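Local structure of surface glycoprotein (Trypanosoma brucei, 5KLH) at residues A[110-123]-A[133-147]. The protein is a transmembrane surface protein of the insect-stage trypanosome that may act as a sensor; this chain is its bilobed ectodomain. Residues are numbered along the deposited sequence; the frame is centred on the assembly and turned at random.
Sequences SRKCDCQEKHEQFR and YSTQSSKCRLGEKCG. With SO4 (sulfate ion), chain C.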
loop_
_atom_site.group_PDB
_atom_site.type_symbol
_atom_site.label_atom_id
_atom_site.label_comp_id
_atom_site.label_asym_id
_atom_site.label_seq_id
_atom_site.Cartn_x
_atom_site.Cartn_y
_atom_site.Cartn_z
ATOM N N SER A 110 4.457 -26.626 -24.942
ATOM C CA SER A 110 4.144 -25.204 -24.823
ATOM C C SER A 110 2.705 -24.854 -25.169
ATOM O O SER A 110 1.927 -24.447 -24.306
ATOM C CB SER A 110 5.103 -24.399 -25.709
ATOM O OG SER A 110 4.927 -24.723 -27.080
ATOM N N ARG A 111 2.344 -25.066 -26.426
ATOM C CA ARG A 111 1.033 -24.682 -26.929
ATOM C C ARG A 111 -0.146 -25.442 -26.303
ATOM O O ARG A 111 -1.295 -25.018 -26.412
ATOM C CB ARG A 111 1.010 -24.866 -28.456
ATOM C CG ARG A 111 2.126 -24.139 -29.192
ATOM C CD ARG A 111 1.618 -23.555 -30.514
ATOM N NE ARG A 111 0.503 -22.626 -30.311
ATOM C CZ ARG A 111 0.603 -21.299 -30.369
ATOM N NH1 ARG A 111 1.769 -20.726 -30.641
ATOM N NH2 ARG A 111 -0.468 -20.540 -30.164
ATOM N N LYS A 112 0.143 -26.556 -25.645
ATOM C CA LYS A 112 -0.894 -27.466 -25.161
ATOM C C LYS A 112 -0.713 -27.819 -23.674
ATOM O O LYS A 112 -1.261 -28.802 -23.172
ATOM C CB LYS A 112 -0.887 -28.738 -26.021
ATOM C CG LYS A 112 -2.198 -29.497 -26.042
ATOM C CD LYS A 112 -2.100 -30.733 -26.925
ATOM C CE LYS A 112 -2.565 -31.970 -26.172
ATOM N NZ LYS A 112 -3.959 -31.792 -25.682
ATOM N N CYS A 113 0.055 -27.009 -22.962
ATOM C CA CYS A 113 0.334 -27.308 -21.564
ATOM C C CYS A 113 -0.827 -26.921 -20.636
ATOM O O CYS A 113 -1.734 -26.182 -21.034
ATOM C CB CYS A 113 1.611 -26.592 -21.132
ATOM S SG CYS A 113 1.452 -24.807 -21.187
ATOM N N ASP A 114 -0.784 -27.416 -19.398
ATOM C CA ASP A 114 -1.712 -26.967 -18.362
ATOM C C ASP A 114 -0.971 -26.793 -17.047
ATOM O O ASP A 114 0.124 -27.327 -16.870
ATOM C CB ASP A 114 -2.875 -27.952 -18.201
ATOM C CG ASP A 114 -2.429 -29.292 -17.660
ATOM O OD1 ASP A 114 -2.136 -29.383 -16.446
ATOM O OD2 ASP A 114 -2.364 -30.255 -18.455
ATOM N N CYS A 115 -1.573 -26.053 -16.122
ATOM C CA CYS A 115 -0.949 -25.790 -14.828
ATOM C C CYS A 115 -1.578 -26.539 -13.668
ATOM O O CYS A 115 -1.561 -26.044 -12.540
ATOM C CB CYS A 115 -1.013 -24.299 -14.501
ATOM S SG CYS A 115 -0.223 -23.231 -15.681
ATOM N N GLN A 116 -2.129 -27.721 -13.920
ATOM C CA GLN A 116 -2.883 -28.406 -12.876
ATOM C C GLN A 116 -2.095 -28.626 -11.589
ATOM O O GLN A 116 -2.607 -28.357 -10.505
ATOM C CB GLN A 116 -3.414 -29.740 -13.397
ATOM C CG GLN A 116 -4.580 -29.576 -14.359
ATOM C CD GLN A 116 -5.310 -30.876 -14.603
ATOM O OE1 GLN A 116 -5.788 -31.516 -13.664
ATOM N NE2 GLN A 116 -5.407 -31.273 -15.867
ATOM N N GLU A 117 -0.856 -29.102 -11.693
ATOM C CA GLU A 117 -0.096 -29.377 -10.473
ATOM C C GLU A 117 0.171 -28.108 -9.660
ATOM O O GLU A 117 0.019 -28.112 -8.441
ATOM C CB GLU A 117 1.232 -30.074 -10.785
ATOM C CG GLU A 117 2.086 -30.294 -9.531
ATOM C CD GLU A 117 3.323 -31.140 -9.791
ATOM O OE1 GLU A 117 3.851 -31.088 -10.921
ATOM O OE2 GLU A 117 3.764 -31.855 -8.864
ATOM N N LYS A 118 0.582 -27.035 -10.331
ATOM C CA LYS A 118 0.855 -25.779 -9.647
ATOM C C LYS A 118 -0.424 -25.157 -9.095
ATOM O O LYS A 118 -0.397 -24.554 -8.025
ATOM C CB LYS A 118 1.557 -24.781 -10.575
ATOM C CG LYS A 118 2.999 -25.133 -10.877
ATOM C CD LYS A 118 3.860 -25.024 -9.643
ATOM C CE LYS A 118 5.331 -25.098 -10.032
ATOM N NZ LYS A 118 5.580 -24.314 -11.283
ATOM N N HIS A 119 -1.530 -25.309 -9.817
ATOM C CA HIS A 119 -2.822 -24.814 -9.336
ATOM C C HIS A 119 -3.219 -25.545 -8.054
ATOM O O HIS A 119 -3.628 -24.920 -7.069
ATOM C CB HIS A 119 -3.900 -24.983 -10.407
ATOM C CG HIS A 119 -5.234 -24.433 -10.006
ATOM N ND1 HIS A 119 -6.418 -25.086 -10.270
ATOM C CD2 HIS A 119 -5.568 -23.294 -9.352
ATOM C CE1 HIS A 119 -7.426 -24.369 -9.799
ATOM N NE2 HIS A 119 -6.935 -23.280 -9.236
ATOM N N GLU A 120 -3.083 -26.869 -8.071
ATOM C CA GLU A 120 -3.401 -27.697 -6.909
ATOM C C GLU A 120 -2.603 -27.257 -5.686
ATOM O O GLU A 120 -3.126 -27.197 -4.576
ATOM C CB GLU A 120 -3.127 -29.173 -7.215
ATOM C CG GLU A 120 -4.141 -29.822 -8.142
ATOM C CD GLU A 120 -3.608 -31.089 -8.795
ATOM O OE1 GLU A 120 -2.504 -31.533 -8.419
ATOM O OE2 GLU A 120 -4.289 -31.634 -9.692
ATOM N N GLN A 121 -1.326 -26.950 -5.902
ATOM C CA GLN A 121 -0.462 -26.475 -4.829
ATOM C C GLN A 121 -0.956 -25.132 -4.286
ATOM O O GLN A 121 -1.040 -24.931 -3.071
ATOM C CB GLN A 121 0.984 -26.353 -5.326
ATOM C CG GLN A 121 1.989 -26.011 -4.244
ATOM C CD GLN A 121 3.429 -26.167 -4.716
ATOM O OE1 GLN A 121 3.692 -26.361 -5.907
ATOM N NE2 GLN A 121 4.369 -26.091 -3.778
ATOM N N PHE A 122 -1.296 -24.227 -5.200
ATOM C CA PHE A 122 -1.805 -22.909 -4.845
ATOM C C PHE A 122 -3.108 -23.004 -4.061
ATOM O O PHE A 122 -3.328 -22.244 -3.115
ATOM C CB PHE A 122 -2.011 -22.073 -6.117
ATOM C CG PHE A 122 -2.437 -20.649 -5.858
ATOM C CD1 PHE A 122 -1.493 -19.672 -5.575
ATOM C CD2 PHE A 122 -3.780 -20.286 -5.929
ATOM C CE1 PHE A 122 -1.875 -18.354 -5.354
ATOM C CE2 PHE A 122 -4.171 -18.973 -5.703
ATOM C CZ PHE A 122 -3.220 -18.004 -5.418
ATOM N N ARG A 123 -3.970 -23.931 -4.459
ATOM C CA ARG A 123 -5.242 -24.137 -3.774
ATOM C C ARG A 123 -5.016 -24.686 -2.366
ATOM O O ARG A 123 -5.624 -24.215 -1.395
ATOM C CB ARG A 123 -6.134 -25.069 -4.597
ATOM C CG ARG A 123 -7.436 -25.494 -3.933
ATOM C CD ARG A 123 -8.369 -26.106 -4.971
ATOM N NE ARG A 123 -7.747 -27.234 -5.670
ATOM C CZ ARG A 123 -8.134 -27.704 -6.856
ATOM N NH1 ARG A 123 -9.150 -27.149 -7.509
ATOM N NH2 ARG A 123 -7.496 -28.737 -7.395
ATOM N N TYR A 133 -11.138 -21.184 -0.941
ATOM C CA TYR A 133 -10.802 -21.247 -2.353
ATOM C C TYR A 133 -12.033 -21.384 -3.233
ATOM O O TYR A 133 -13.011 -22.048 -2.880
ATOM C CB TYR A 133 -9.833 -22.405 -2.642
ATOM C CG TYR A 133 -9.055 -22.158 -3.909
ATOM C CD1 TYR A 133 -7.952 -21.312 -3.899
ATOM C CD2 TYR A 133 -9.442 -22.729 -5.115
ATOM C CE1 TYR A 133 -7.236 -21.061 -5.057
ATOM C CE2 TYR A 133 -8.735 -22.483 -6.277
ATOM C CZ TYR A 133 -7.631 -21.648 -6.236
ATOM O OH TYR A 133 -6.935 -21.398 -7.394
ATOM N N SER A 134 -11.976 -20.742 -4.392
ATOM C CA SER A 134 -12.996 -20.902 -5.410
ATOM C C SER A 134 -12.327 -21.407 -6.679
ATOM O O SER A 134 -11.524 -20.691 -7.278
ATOM C CB SER A 134 -13.722 -19.581 -5.659
ATOM O OG SER A 134 -14.634 -19.692 -6.729
ATOM N N THR A 135 -12.640 -22.637 -7.081
ATOM C CA THR A 135 -12.061 -23.202 -8.301
ATOM C C THR A 135 -12.910 -22.812 -9.500
ATOM O O THR A 135 -14.129 -22.976 -9.486
ATOM C CB THR A 135 -11.934 -24.735 -8.215
ATOM O OG1 THR A 135 -11.016 -25.067 -7.163
ATOM C CG2 THR A 135 -11.435 -25.316 -9.527
ATOM N N GLN A 136 -12.263 -22.275 -10.528
ATOM C CA GLN A 136 -12.966 -21.819 -11.720
ATOM C C GLN A 136 -12.713 -22.712 -12.919
ATOM O O GLN A 136 -13.606 -22.922 -13.740
ATOM C CB GLN A 136 -12.563 -20.379 -12.051
ATOM C CG GLN A 136 -13.051 -19.367 -11.043
ATOM C CD GLN A 136 -14.565 -19.265 -11.020
ATOM O OE1 GLN A 136 -15.226 -19.371 -12.060
ATOM N NE2 GLN A 136 -15.126 -19.066 -9.828
ATOM N N SER A 137 -11.494 -23.229 -13.034
ATOM C CA SER A 137 -11.165 -24.136 -14.128
ATOM C C SER A 137 -10.284 -25.261 -13.629
ATOM O O SER A 137 -9.142 -25.031 -13.233
ATOM C CB SER A 137 -10.471 -23.400 -15.274
ATOM O OG SER A 137 -10.088 -24.326 -16.281
ATOM N N SER A 138 -10.823 -26.477 -13.638
ATOM C CA SER A 138 -10.087 -27.636 -13.154
ATOM C C SER A 138 -8.981 -28.048 -14.119
ATOM O O SER A 138 -7.885 -28.408 -13.693
ATOM C CB SER A 138 -11.040 -28.805 -12.916
ATOM O OG SER A 138 -12.079 -28.418 -12.042
ATOM N N LYS A 139 -9.264 -27.985 -15.413
ATOM C CA LYS A 139 -8.269 -28.367 -16.405
ATOM C C LYS A 139 -7.105 -27.378 -16.424
ATOM O O LYS A 139 -5.999 -27.736 -16.824
ATOM C CB LYS A 139 -8.916 -28.469 -17.783
ATOM C CG LYS A 139 -9.797 -29.694 -17.921
ATOM C CD LYS A 139 -10.741 -29.573 -19.102
ATOM C CE LYS A 139 -11.091 -30.948 -19.639
ATOM N NZ LYS A 139 -9.855 -31.709 -19.984
ATOM N N CYS A 140 -7.379 -26.142 -15.999
ATOM C CA CYS A 140 -6.369 -25.090 -15.836
ATOM C C CYS A 140 -5.357 -25.046 -16.990
ATOM O O CYS A 140 -4.155 -25.220 -16.769
ATOM C CB CYS A 140 -5.642 -25.282 -14.502
ATOM S SG CYS A 140 -4.696 -23.858 -13.945
ATOM N N ARG A 141 -5.858 -24.835 -18.207
ATOM C CA ARG A 141 -5.025 -24.781 -19.413
ATOM C C ARG A 141 -4.305 -23.452 -19.500
ATOM O O ARG A 141 -4.686 -22.501 -18.825
ATOM C CB ARG A 141 -5.859 -24.969 -20.685
ATOM C CG ARG A 141 -6.746 -26.208 -20.726
ATOM C CD ARG A 141 -7.429 -26.310 -22.095
ATOM N NE ARG A 141 -8.604 -27.183 -22.099
ATOM C CZ ARG A 141 -8.555 -28.512 -22.153
ATOM N NH1 ARG A 141 -7.383 -29.137 -22.190
ATOM N NH2 ARG A 141 -9.677 -29.221 -22.158
ATOM N N LEU A 142 -3.290 -23.389 -20.355
ATOM C CA LEU A 142 -2.540 -22.156 -20.579
ATOM C C LEU A 142 -3.477 -20.982 -20.798
ATOM O O LEU A 142 -4.380 -21.052 -21.632
ATOM C CB LEU A 142 -1.607 -22.315 -21.782
ATOM C CG LEU A 142 -0.721 -21.124 -22.116
ATOM C CD1 LEU A 142 0.125 -20.774 -20.926
ATOM C CD2 LEU A 142 0.162 -21.435 -23.319
ATOM N N GLY A 143 -3.280 -19.917 -20.024
ATOM C CA GLY A 143 -4.038 -18.695 -20.216
ATOM C C GLY A 143 -5.310 -18.601 -19.393
ATOM O O GLY A 143 -5.927 -17.532 -19.330
ATOM N N GLU A 144 -5.707 -19.704 -18.759
ATOM C CA GLU A 144 -6.938 -19.712 -17.970
ATOM C C GLU A 144 -6.765 -19.115 -16.577
ATOM O O GLU A 144 -5.705 -19.224 -15.961
ATOM C CB GLU A 144 -7.491 -21.141 -17.833
ATOM C CG GLU A 144 -7.953 -21.762 -19.128
ATOM C CD GLU A 144 -8.926 -22.899 -18.900
ATOM O OE1 GLU A 144 -8.480 -24.015 -18.583
ATOM O OE2 GLU A 144 -10.145 -22.669 -19.031
ATOM N N LYS A 145 -7.825 -18.476 -16.091
ATOM C CA LYS A 145 -7.918 -18.107 -14.684
ATOM C C LYS A 145 -8.522 -19.298 -13.965
ATOM O O LYS A 145 -9.714 -19.570 -14.116
ATOM C CB LYS A 145 -8.786 -16.862 -14.485
ATOM C CG LYS A 145 -8.405 -15.693 -15.380
ATOM C CD LYS A 145 -7.011 -15.207 -15.051
ATOM C CE LYS A 145 -6.546 -14.096 -15.991
ATOM N NZ LYS A 145 -5.147 -13.656 -15.666
ATOM N N CYS A 146 -7.707 -20.011 -13.198
ATOM C CA CYS A 146 -8.117 -21.327 -12.710
ATOM C C CYS A 146 -8.886 -21.287 -11.404
ATOM O O CYS A 146 -9.709 -22.164 -11.134
ATOM C CB CYS A 146 -6.887 -22.220 -12.566
ATOM S SG CYS A 146 -5.956 -22.277 -14.104
ATOM N N GLY A 147 -8.628 -20.273 -10.594
ATOM C CA GLY A 147 -9.328 -20.138 -9.332
ATOM C C GLY A 147 -8.748 -19.010 -8.516
ATOM O O GLY A 147 -7.825 -18.332 -8.971
HETATM S S SO4 C . -12.445 -26.239 -4.033
HETATM O O1 SO4 C . -12.238 -27.429 -4.851
HETATM O O2 SO4 C . -11.442 -26.204 -2.964
HETATM O O3 SO4 C . -12.332 -25.070 -4.902
HETATM O O4 SO4 C . -13.778 -26.259 -3.426
HETATM O O HOH W 1 -6.295 -27.592 -11.529
HETATM O O HOH W 2 -10.430 -28.901 -9.644
#
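Asp114 and Arg141 face each other across a single beta bridge, their CA atoms 4.1 Å apart, and the backbone bonds on either side of it tie the lead-in of helix 116-123 to the 136-144 loop. Cys115 N gives Cys140 O a nearly straight bond of 2.8 Å, while Leu142 N reaches Cys113 O less directly at 3.3 Å. Beyond the bridge the helix runs roughly antiparallel to strand 133-135, at 154°. Cys115 is the N-cap residue, and Asp114 OD1 turns its anti lone pair to Gln116 N in an Asx turn.

His119 is the central side chain. Its CG stands anti to the backbone N (chi1 -177°), which directs the imidazole toward the Cys140-Cys146 disulfide: Cys146 CB lies over one ring face, 3.4 Å from the centroid, and Cys140 SG touches His119 CB. Both ring nitrogens have partners. NE2 shares a short 2.6 Å hydrogen bond with Tyr133 OH, and ND1 meets a water in the ring plane that donates to Ser138 O; together they should fix the rotation of the imidazole.

Tyr133 is clasped by the next turn of the helix. Arg123 CG packs over one face of the phenol, and Phe122 CD2 comes to its edge, 3.6 Å from Tyr133 CE1. The arginine chain then bends at chi3 (56°), bringing NH1 to within 2.8 Å of Thr135 OG1 in the guanidinium plane. That hydroxyl donates to a sulfate, probably from the crystallisation liquor, which Tyr127 also binds.

With disulfides Cys101-Cys115, Cys106-Cys113 and Cys140-Cys146 around the bridge, helix 116-128 packs against the paired antiparallel strands 132-135 and 145-164 in the smaller lobe of the bilobed ectodomain.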